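Ethylbenzene dehydrogenase alpha-subunit (Aromatoleum aromaticum, PDB 2IVF) is a molybdopterin oxidoreductase family subunit that holds a molybdenum atom, two pterin guanine dinucleotide ligands and an iron/sulfur cluster. Local coordinates at residues S302-W307 with E458-L463; G309-M314 with M465-N470; R406-D411 with L828-D833. One frame throughout, in Å; residues are numbered along the deposited sequence.

Contact 1 of 3, residues S302-W307 with E458-L463; sequences SDAAFW and ERSLFL. With MGD (2-amino-5,6-dimercapto-7-methyl-3,7,8a,9-tetrahydro-8-oxa-1,3,9,10-tetraaza-anthracen-4-one guanosine dinucleotide), chain M.
A near-parallel helix pair beside the guanine end of MGD forms this contact, where Trp307 and Ala304 of helix 303-316 meet Leu461 and Ser460 of helix 454-467. The segment axes run 14° apart and 8.0 Å from each other. Trp307 has the largest share of the packing. Its CG lies beside the backbone N, anti to the carbonyl carbon (chi1 -72°), and the indole lies alongside the Leu461 side chain. Leu461 CB sits 3.7 Å from the centroid of the five-membered ring, almost on the ring normal, which makes a CH-pi contact. Farther out, Leu461 CD1 reaches Trp307 CZ2 at 3.5 Å. Phe306 CE2 lies over the opposite indole face, so the ring is held between two side chains. One turn earlier Ala304 CB packs 3.5 Å from Ser460 OG. That hydroxyl is hydrogen-bonded to Leu456 O in its own helix, so its polar end is satisfied within the packing. One turn before Trp307, Asp303 turns its carboxylate to MGD. MGD N1 donates to Asp303 OD1 at 2.8 Å, nearly straight at 176°, and MGD N2 donates to Asp303 OD2 at 2.6 Å, more bent. This paired carboxylate grip on the N1 and N2 edge is typical of a guanine-recognition site, here in a molybdopterin dinucleotide pocket.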
# COMPACT_ATOMS: atom_id res chain seq x y z
N SER A 302 -1.41 -25.78 -2.80
CA SER A 302 -2.17 -26.96 -2.49
C SER A 302 -3.66 -26.75 -2.28
O SER A 302 -4.34 -27.69 -1.81
CB SER A 302 -1.62 -27.63 -1.23
OG SER A 302 -1.81 -26.83 -0.08
N ASP A 303 -4.17 -25.54 -2.56
CA ASP A 303 -5.56 -25.22 -2.28
C ASP A 303 -6.61 -26.19 -2.83
O ASP A 303 -7.66 -26.37 -2.21
CB ASP A 303 -5.91 -23.82 -2.79
CG ASP A 303 -5.11 -22.74 -2.11
OD1 ASP A 303 -3.86 -22.84 -2.05
OD2 ASP A 303 -5.74 -21.74 -1.70
N ALA A 304 -6.35 -26.77 -3.99
CA ALA A 304 -7.29 -27.76 -4.56
C ALA A 304 -7.59 -28.85 -3.56
O ALA A 304 -8.73 -29.27 -3.43
CB ALA A 304 -6.75 -28.38 -5.81
N ALA A 305 -6.55 -29.37 -2.91
CA ALA A 305 -6.74 -30.47 -1.98
C ALA A 305 -7.66 -30.00 -0.83
O ALA A 305 -8.47 -30.77 -0.31
CB ALA A 305 -5.39 -30.99 -1.46
N PHE A 306 -7.48 -28.77 -0.40
CA PHE A 306 -8.33 -28.25 0.69
C PHE A 306 -9.78 -28.25 0.23
O PHE A 306 -10.66 -28.80 0.88
CB PHE A 306 -7.86 -26.88 1.17
CG PHE A 306 -8.86 -26.17 2.06
CD1 PHE A 306 -9.00 -26.50 3.40
CD2 PHE A 306 -9.68 -25.20 1.54
CE1 PHE A 306 -9.95 -25.86 4.19
CE2 PHE A 306 -10.62 -24.59 2.31
CZ PHE A 306 -10.75 -24.91 3.64
N TRP A 307 -10.02 -27.69 -0.94
CA TRP A 307 -11.38 -27.51 -1.41
C TRP A 307 -12.00 -28.83 -1.84
O TRP A 307 -13.19 -29.03 -1.62
CB TRP A 307 -11.45 -26.49 -2.54
CG TRP A 307 -11.25 -25.14 -2.10
CD1 TRP A 307 -10.16 -24.39 -2.31
CD2 TRP A 307 -12.16 -24.35 -1.35
NE1 TRP A 307 -10.31 -23.17 -1.74
CE2 TRP A 307 -11.55 -23.11 -1.15
CE3 TRP A 307 -13.45 -24.56 -0.84
CZ2 TRP A 307 -12.17 -22.08 -0.45
CZ3 TRP A 307 -14.05 -23.53 -0.14
CH2 TRP A 307 -13.42 -22.31 0.03
N GLU A 458 -8.95 -23.03 -8.36
CA GLU A 458 -10.22 -22.35 -8.56
C GLU A 458 -11.35 -23.34 -8.89
O GLU A 458 -12.41 -23.23 -8.33
CB GLU A 458 -10.12 -21.31 -9.70
CG GLU A 458 -9.29 -20.10 -9.33
CD GLU A 458 -8.79 -19.33 -10.55
OE1 GLU A 458 -9.52 -19.37 -11.56
OE2 GLU A 458 -7.70 -18.71 -10.49
N ARG A 459 -11.15 -24.26 -9.82
CA ARG A 459 -12.21 -25.22 -10.11
C ARG A 459 -12.67 -25.95 -8.84
O ARG A 459 -13.86 -26.24 -8.64
CB ARG A 459 -11.73 -26.21 -11.16
CG ARG A 459 -11.56 -25.57 -12.49
CD ARG A 459 -10.89 -26.54 -13.46
NE ARG A 459 -11.71 -27.72 -13.72
CZ ARG A 459 -11.26 -28.87 -14.16
NH1 ARG A 459 -9.98 -29.03 -14.42
NH2 ARG A 459 -12.10 -29.86 -14.38
N SER A 460 -11.72 -26.24 -7.96
CA SER A 460 -12.02 -27.00 -6.76
C SER A 460 -12.84 -26.15 -5.81
O SER A 460 -13.79 -26.63 -5.21
CB SER A 460 -10.73 -27.50 -6.12
OG SER A 460 -10.00 -28.30 -6.99
N LEU A 461 -12.48 -24.88 -5.68
CA LEU A 461 -13.29 -23.94 -4.87
C LEU A 461 -14.68 -23.81 -5.46
O LEU A 461 -15.68 -23.92 -4.75
CB LEU A 461 -12.62 -22.56 -4.79
CG LEU A 461 -13.29 -21.43 -3.98
CD1 LEU A 461 -12.22 -20.36 -3.52
CD2 LEU A 461 -14.40 -20.75 -4.80
N PHE A 462 -14.80 -23.64 -6.77
CA PHE A 462 -16.14 -23.59 -7.36
C PHE A 462 -16.96 -24.85 -7.20
O PHE A 462 -18.19 -24.77 -7.10
CB PHE A 462 -16.06 -23.13 -8.82
CG PHE A 462 -15.57 -21.74 -8.95
CD1 PHE A 462 -16.16 -20.76 -8.20
CD2 PHE A 462 -14.51 -21.40 -9.78
CE1 PHE A 462 -15.71 -19.42 -8.25
CE2 PHE A 462 -14.08 -20.06 -9.84
CZ PHE A 462 -14.66 -19.09 -9.05
N LEU A 463 -16.32 -26.00 -7.12
CA LEU A 463 -17.02 -27.26 -6.87
C LEU A 463 -17.65 -27.24 -5.49
O LEU A 463 -18.79 -27.61 -5.34
CB LEU A 463 -16.08 -28.47 -7.06
CG LEU A 463 -16.69 -29.82 -6.70
CD1 LEU A 463 -17.95 -30.10 -7.58
CD2 LEU A 463 -15.64 -30.94 -6.83
PB MGD M . -1.91 -10.81 -4.01
O1B MGD M . -1.36 -9.53 -3.47
O2B MGD M . -1.05 -11.51 -5.00
O3B MGD M . -3.35 -10.72 -4.65
O3A MGD M . -3.99 -8.26 -4.89
PA MGD M . -4.57 -9.67 -4.41
O1A MGD M . -4.92 -9.50 -3.00
O2A MGD M . -5.60 -10.12 -5.33
O5' MGD M . -2.20 -11.82 -2.80
C5' MGD M . -1.16 -12.11 -1.86
C4' MGD M . -1.54 -13.31 -1.00
O4' MGD M . -1.54 -14.49 -1.80
C3' MGD M . -0.33 -13.49 -0.11
O3' MGD M . -0.60 -12.78 1.10
C2' MGD M . -0.30 -15.01 0.11
O2' MGD M . -0.59 -15.31 1.49
C1' MGD M . -1.39 -15.54 -0.83
N9 MGD M . -0.91 -16.77 -1.50
C8 MGD M . 0.22 -16.94 -2.21
N7 MGD M . 0.28 -18.19 -2.70
C5 MGD M . -0.85 -18.81 -2.28
C6 MGD M . -1.39 -20.08 -2.40
O6 MGD M . -0.85 -21.03 -2.98
N1 MGD M . -2.63 -20.32 -1.80
C2 MGD M . -3.36 -19.37 -1.07
N2 MGD M . -4.57 -19.70 -0.50
N3 MGD M . -2.83 -18.14 -0.99
C4 MGD M . -1.61 -17.87 -1.55
C10 MGD M . -3.54 -8.07 -6.18
C11 MGD M . -4.14 -6.79 -6.71
O11 MGD M . -3.78 -5.78 -5.86
C12 MGD M . -3.78 -6.47 -8.17
S12 MGD M . -3.57 -7.74 -9.37
C13 MGD M . -3.63 -5.17 -8.56
S13 MGD M . -3.26 -4.81 -10.21
C14 MGD M . -3.75 -4.06 -7.57
N15 MGD M . -2.37 -3.67 -7.19
C16 MGD M . -2.08 -3.13 -5.92
C17 MGD M . -0.85 -2.62 -5.58
O17 MGD M . 0.11 -2.64 -6.39
N18 MGD M . -0.68 -2.11 -4.28
C19 MGD M . -1.68 -2.07 -3.36
N19 MGD M . -1.41 -1.57 -2.15
N20 MGD M . -2.86 -2.61 -3.72
C21 MGD M . -3.08 -3.09 -4.95
N22 MGD M . -4.32 -3.62 -5.29
C23 MGD M . -4.48 -4.62 -6.31

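Contact 2 of 3, residues G309-M314 with M465-N470; sequences GLSQVM and MALSGN
Ser311 and Met314 of helix 303-316 meet Leu467 and Ser468 at the C-terminal end of helix 454-467. Just before them, Leu310 turns its side chain to helix 425-437, where it touches Ile428 and Val435. Ser311 makes the first contact. Its CB stands 3.4 Å from Leu467 CD1, tighter than usual for two carbons. Ser311 OG is 3.6 Å from the same methyl, Leu467 CD1. The hydroxyl is hydrogen-bonded to Trp307 O one turn back, so its polarity is used within its own helix and the serine can pack against an apolar branch. Met314, one turn on, carries the rest. Its CG lies beside the backbone N (chi1 -63°), and the chain then extends before bending at the sulfur (chi3 -91°). The bend brings CE to 3.9 Å from Leu467 CB, with the two side chains crossing at a slant. Met314 SD lies 3.9 Å from Ser468 CB. Leu467 is therefore touched at two points, its CD1 by the serine and its CB by the methionine methyl. Ser468 OG bonds back to Ala464 O. Beyond it the chain leaves the helix at Gly469, which has positive phi. Gly469 N bonds to Ala466 O at 3.1 Å, and Asn470 N to Met465 O at 2.8 Å. These two bonds back into the last turn, with the glycine after it, are the mark of a Schellman motif, here ending a buried helix.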
# COMPACT_ATOMS: atom_id res chain seq x y z
N GLY A 309 -11.28 -31.60 -0.28
CA GLY A 309 -11.58 -32.15 1.05
C GLY A 309 -12.93 -31.65 1.55
O GLY A 309 -13.76 -32.44 2.06
N LEU A 310 -13.17 -30.36 1.37
CA LEU A 310 -14.45 -29.76 1.74
C LEU A 310 -15.59 -30.39 0.94
O LEU A 310 -16.67 -30.65 1.46
CB LEU A 310 -14.45 -28.25 1.53
CG LEU A 310 -14.14 -27.37 2.76
CD1 LEU A 310 -12.87 -27.79 3.52
CD2 LEU A 310 -14.15 -25.89 2.40
N SER A 311 -15.37 -30.60 -0.36
CA SER A 311 -16.40 -31.19 -1.19
C SER A 311 -16.66 -32.61 -0.78
O SER A 311 -17.81 -33.05 -0.79
CB SER A 311 -15.97 -31.16 -2.64
OG SER A 311 -15.72 -29.83 -3.05
N GLN A 312 -15.60 -33.35 -0.44
CA GLN A 312 -15.74 -34.72 -0.00
C GLN A 312 -16.57 -34.78 1.27
O GLN A 312 -17.41 -35.65 1.42
CB GLN A 312 -14.38 -35.37 0.21
CG GLN A 312 -14.44 -36.89 0.34
CD GLN A 312 -14.81 -37.43 1.73
OE1 GLN A 312 -15.18 -38.60 1.84
NE2 GLN A 312 -14.73 -36.59 2.76
N VAL A 313 -16.35 -33.82 2.15
CA VAL A 313 -17.13 -33.74 3.39
C VAL A 313 -18.62 -33.58 3.11
O VAL A 313 -19.44 -34.33 3.64
CB VAL A 313 -16.60 -32.65 4.30
CG1 VAL A 313 -17.59 -32.35 5.47
CG2 VAL A 313 -15.25 -33.04 4.83
N MET A 314 -18.96 -32.60 2.27
CA MET A 314 -20.33 -32.31 1.95
C MET A 314 -20.98 -33.46 1.23
O MET A 314 -22.17 -33.70 1.43
CB MET A 314 -20.44 -31.06 1.09
CG MET A 314 -19.96 -29.80 1.75
SD MET A 314 -20.38 -28.33 0.78
CE MET A 314 -18.92 -28.17 -0.23
N MET A 465 -18.48 -24.49 -3.84
CA MET A 465 -19.55 -23.50 -3.96
C MET A 465 -20.76 -24.11 -4.64
O MET A 465 -21.87 -23.86 -4.25
CB MET A 465 -19.09 -22.24 -4.68
CG MET A 465 -17.93 -21.58 -4.00
SD MET A 465 -18.34 -21.15 -2.25
CE MET A 465 -16.73 -21.31 -1.48
N ALA A 466 -20.56 -24.90 -5.68
CA ALA A 466 -21.67 -25.60 -6.33
C ALA A 466 -22.44 -26.54 -5.39
O ALA A 466 -23.69 -26.59 -5.36
CB ALA A 466 -21.13 -26.43 -7.52
N LEU A 467 -21.66 -27.35 -4.69
CA LEU A 467 -22.20 -28.39 -3.83
C LEU A 467 -22.99 -27.73 -2.70
O LEU A 467 -23.91 -28.31 -2.23
CB LEU A 467 -21.10 -29.27 -3.26
CG LEU A 467 -20.48 -30.23 -4.26
CD1 LEU A 467 -19.15 -30.79 -3.68
CD2 LEU A 467 -21.49 -31.35 -4.68
N SER A 468 -22.62 -26.50 -2.33
CA SER A 468 -23.30 -25.79 -1.25
C SER A 468 -24.34 -24.78 -1.76
O SER A 468 -24.97 -24.08 -0.98
CB SER A 468 -22.27 -25.10 -0.38
OG SER A 468 -21.41 -24.23 -1.11
N GLY A 469 -24.54 -24.72 -3.08
CA GLY A 469 -25.47 -23.77 -3.67
C GLY A 469 -25.08 -22.32 -3.46
O GLY A 469 -25.95 -21.45 -3.39
N ASN A 470 -23.78 -22.06 -3.42
CA ASN A 470 -23.30 -20.71 -3.07
C ASN A 470 -22.90 -19.87 -4.29
O ASN A 470 -21.79 -19.34 -4.38
CB ASN A 470 -22.16 -20.81 -2.02
CG ASN A 470 -22.68 -20.78 -0.62
OD1 ASN A 470 -22.37 -21.68 0.21
ND2 ASN A 470 -23.45 -19.76 -0.32

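Contact 3 of 3, residues R406-D411 with L828-D833; sequences REHLKD and LPTHKD
His408 of helix 401-408, in the molybdopterin oxidoreductase family region, reaches to Leu828, Pro829 and Thr830. The latter three lie in the irregular stretch between helix 819-824 and strand 843-846, so the contact joins this helix to a long irregular connection. The histidine CB points to that stretch and lies 3.8 Å from Leu828 CD1. With CG anti to the backbone N (chi1 172°), the side chain extends toward residues 828-830. His408 CG is 3.9 Å from the same leucine methyl, Leu828 CD1. Leu828 CB lies over one face of the ring, and the two side chains slide past each other in opposite directions. Leu828 also touches Val401 and Leu405 of the same helix as the histidine. His408 CD2 also passes near Pro829 O, at 3.4 Å. His408 CE1 meets Thr830 OG1 at 3.4 Å, with the hydroxyl at the ring edge, near its plane. That threonine oxygen has a hydrogen bond with Tyr412 OH, and the Tyr412 ring also meets the His408 ring. Tyr412 thus touches both sides of the contact. Pro829 also packs on Arg459 and Ser460 of helix 454-467. At the tip, His408 NE2 donates to Pro829 O. This bond between NE2 and Pro829 O is short at 2.7 Å but bent, with an angle of 139° at the hydrogen. The oxygen lies 23° out of the imidazole plane, while NE2 approaches within the plane of the Pro829 carbonyl.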
# COMPACT_ATOMS: atom_id res chain seq x y z
N ARG A 406 -17.49 -38.82 -6.91
CA ARG A 406 -17.53 -39.60 -5.67
C ARG A 406 -16.32 -40.51 -5.60
O ARG A 406 -15.68 -40.59 -4.57
CB ARG A 406 -18.78 -40.48 -5.56
CG ARG A 406 -20.05 -39.71 -5.33
CD ARG A 406 -21.19 -40.65 -5.36
NE ARG A 406 -21.45 -41.22 -4.05
CZ ARG A 406 -22.08 -42.36 -3.83
NH1 ARG A 406 -22.52 -43.14 -4.82
NH2 ARG A 406 -22.27 -42.74 -2.58
N GLU A 407 -16.01 -41.21 -6.69
CA GLU A 407 -14.82 -42.07 -6.74
C GLU A 407 -13.54 -41.24 -6.51
O GLU A 407 -12.69 -41.58 -5.71
CB GLU A 407 -14.78 -42.83 -8.08
CG GLU A 407 -13.50 -43.61 -8.39
CD GLU A 407 -13.51 -44.29 -9.80
OE1 GLU A 407 -12.78 -43.82 -10.72
OE2 GLU A 407 -14.24 -45.30 -9.98
N HIS A 408 -13.43 -40.14 -7.25
CA HIS A 408 -12.24 -39.34 -7.30
C HIS A 408 -11.95 -38.73 -5.91
O HIS A 408 -10.80 -38.68 -5.48
CB HIS A 408 -12.49 -38.25 -8.34
CG HIS A 408 -11.44 -37.19 -8.40
ND1 HIS A 408 -10.15 -37.45 -8.77
CD2 HIS A 408 -11.52 -35.85 -8.22
CE1 HIS A 408 -9.46 -36.32 -8.76
NE2 HIS A 408 -10.27 -35.33 -8.45
N LEU A 409 -13.02 -38.33 -5.22
CA LEU A 409 -12.88 -37.69 -3.93
C LEU A 409 -12.52 -38.71 -2.85
O LEU A 409 -12.23 -38.31 -1.71
CB LEU A 409 -14.17 -36.95 -3.53
CG LEU A 409 -14.43 -35.65 -4.30
CD1 LEU A 409 -15.80 -35.10 -3.97
CD2 LEU A 409 -13.33 -34.59 -4.03
N LYS A 410 -12.48 -40.00 -3.17
CA LYS A 410 -11.91 -40.97 -2.23
C LYS A 410 -10.42 -40.69 -1.88
O LYS A 410 -9.92 -41.14 -0.86
CB LYS A 410 -12.10 -42.40 -2.72
CG LYS A 410 -13.58 -42.77 -2.68
CD LYS A 410 -13.85 -44.20 -3.06
CE LYS A 410 -15.35 -44.49 -2.97
NZ LYS A 410 -15.66 -45.86 -3.50
N ASP A 411 -9.75 -39.96 -2.75
CA ASP A 411 -8.37 -39.56 -2.55
C ASP A 411 -8.29 -38.24 -1.77
O ASP A 411 -7.19 -37.79 -1.48
CB ASP A 411 -7.65 -39.49 -3.92
CG ASP A 411 -7.47 -40.88 -4.57
OD1 ASP A 411 -7.45 -41.90 -3.83
OD2 ASP A 411 -7.38 -40.97 -5.81
N LEU A 828 -11.42 -33.79 -14.03
CA LEU A 828 -12.07 -33.27 -12.84
C LEU A 828 -11.12 -32.35 -12.08
O LEU A 828 -9.90 -32.47 -12.21
CB LEU A 828 -12.51 -34.41 -11.90
CG LEU A 828 -13.76 -35.23 -12.27
CD1 LEU A 828 -13.91 -36.42 -11.32
CD2 LEU A 828 -15.05 -34.33 -12.26
N PRO A 829 -11.69 -31.46 -11.24
CA PRO A 829 -10.78 -30.69 -10.38
C PRO A 829 -9.97 -31.69 -9.54
O PRO A 829 -10.47 -32.74 -9.17
CB PRO A 829 -11.72 -29.85 -9.51
CG PRO A 829 -13.06 -29.92 -10.20
CD PRO A 829 -13.11 -31.19 -10.95
N THR A 830 -8.72 -31.36 -9.30
CA THR A 830 -7.79 -32.30 -8.74
C THR A 830 -6.63 -31.49 -8.21
O THR A 830 -6.43 -30.34 -8.63
CB THR A 830 -7.29 -33.29 -9.78
OG1 THR A 830 -6.65 -34.36 -9.08
CG2 THR A 830 -6.31 -32.60 -10.75
N HIS A 831 -5.90 -32.08 -7.27
CA HIS A 831 -4.72 -31.43 -6.70
C HIS A 831 -3.46 -31.89 -7.45
O HIS A 831 -3.22 -33.11 -7.65
CB HIS A 831 -4.55 -31.78 -5.23
CG HIS A 831 -3.23 -31.33 -4.69
ND1 HIS A 831 -2.83 -30.01 -4.78
CD2 HIS A 831 -2.19 -32.01 -4.16
CE1 HIS A 831 -1.61 -29.90 -4.30
NE2 HIS A 831 -1.20 -31.09 -3.90
N LYS A 832 -2.69 -30.91 -7.92
CA LYS A 832 -1.34 -31.14 -8.42
C LYS A 832 -0.44 -30.19 -7.72
O LYS A 832 -0.74 -29.01 -7.65
CB LYS A 832 -1.22 -30.88 -9.92
CG LYS A 832 -1.91 -31.96 -10.80
CD LYS A 832 -1.71 -31.65 -12.32
CE LYS A 832 -2.28 -32.70 -13.28
NZ LYS A 832 -1.93 -32.30 -14.67
N ASP A 833 0.67 -30.70 -7.21
CA ASP A 833 1.64 -29.81 -6.60
C ASP A 833 2.31 -28.91 -7.66
O ASP A 833 2.37 -29.23 -8.85
CB ASP A 833 2.61 -30.53 -5.65
CG ASP A 833 1.95 -30.80 -4.25
OD1 ASP A 833 1.91 -31.95 -3.83
OD2 ASP A 833 1.45 -29.86 -3.56

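In the fold
Contacts 1 and 2 are successive parts of one helix pair, 303-316 with 454-467, and both are buried. They touch through Trp307 CZ3 and Met465 CE, 3.7 Å apart. Contact 1 is nearer the centre of the chain and adds the guanine-binding carboxylate to ring packing. Contact 2 has no ligand among its partners and relies on leucine, methionine and two serines. Contact 3 is only partly buried and holds different elements, helix 401-408 and residues 828-833. A side-chain to backbone hydrogen bond joins its segments, whereas contacts 1 and 2 have none across. Pro829 CB reaches Ser460 OG at 3.4 Å, so contact 3 packs against contact 1.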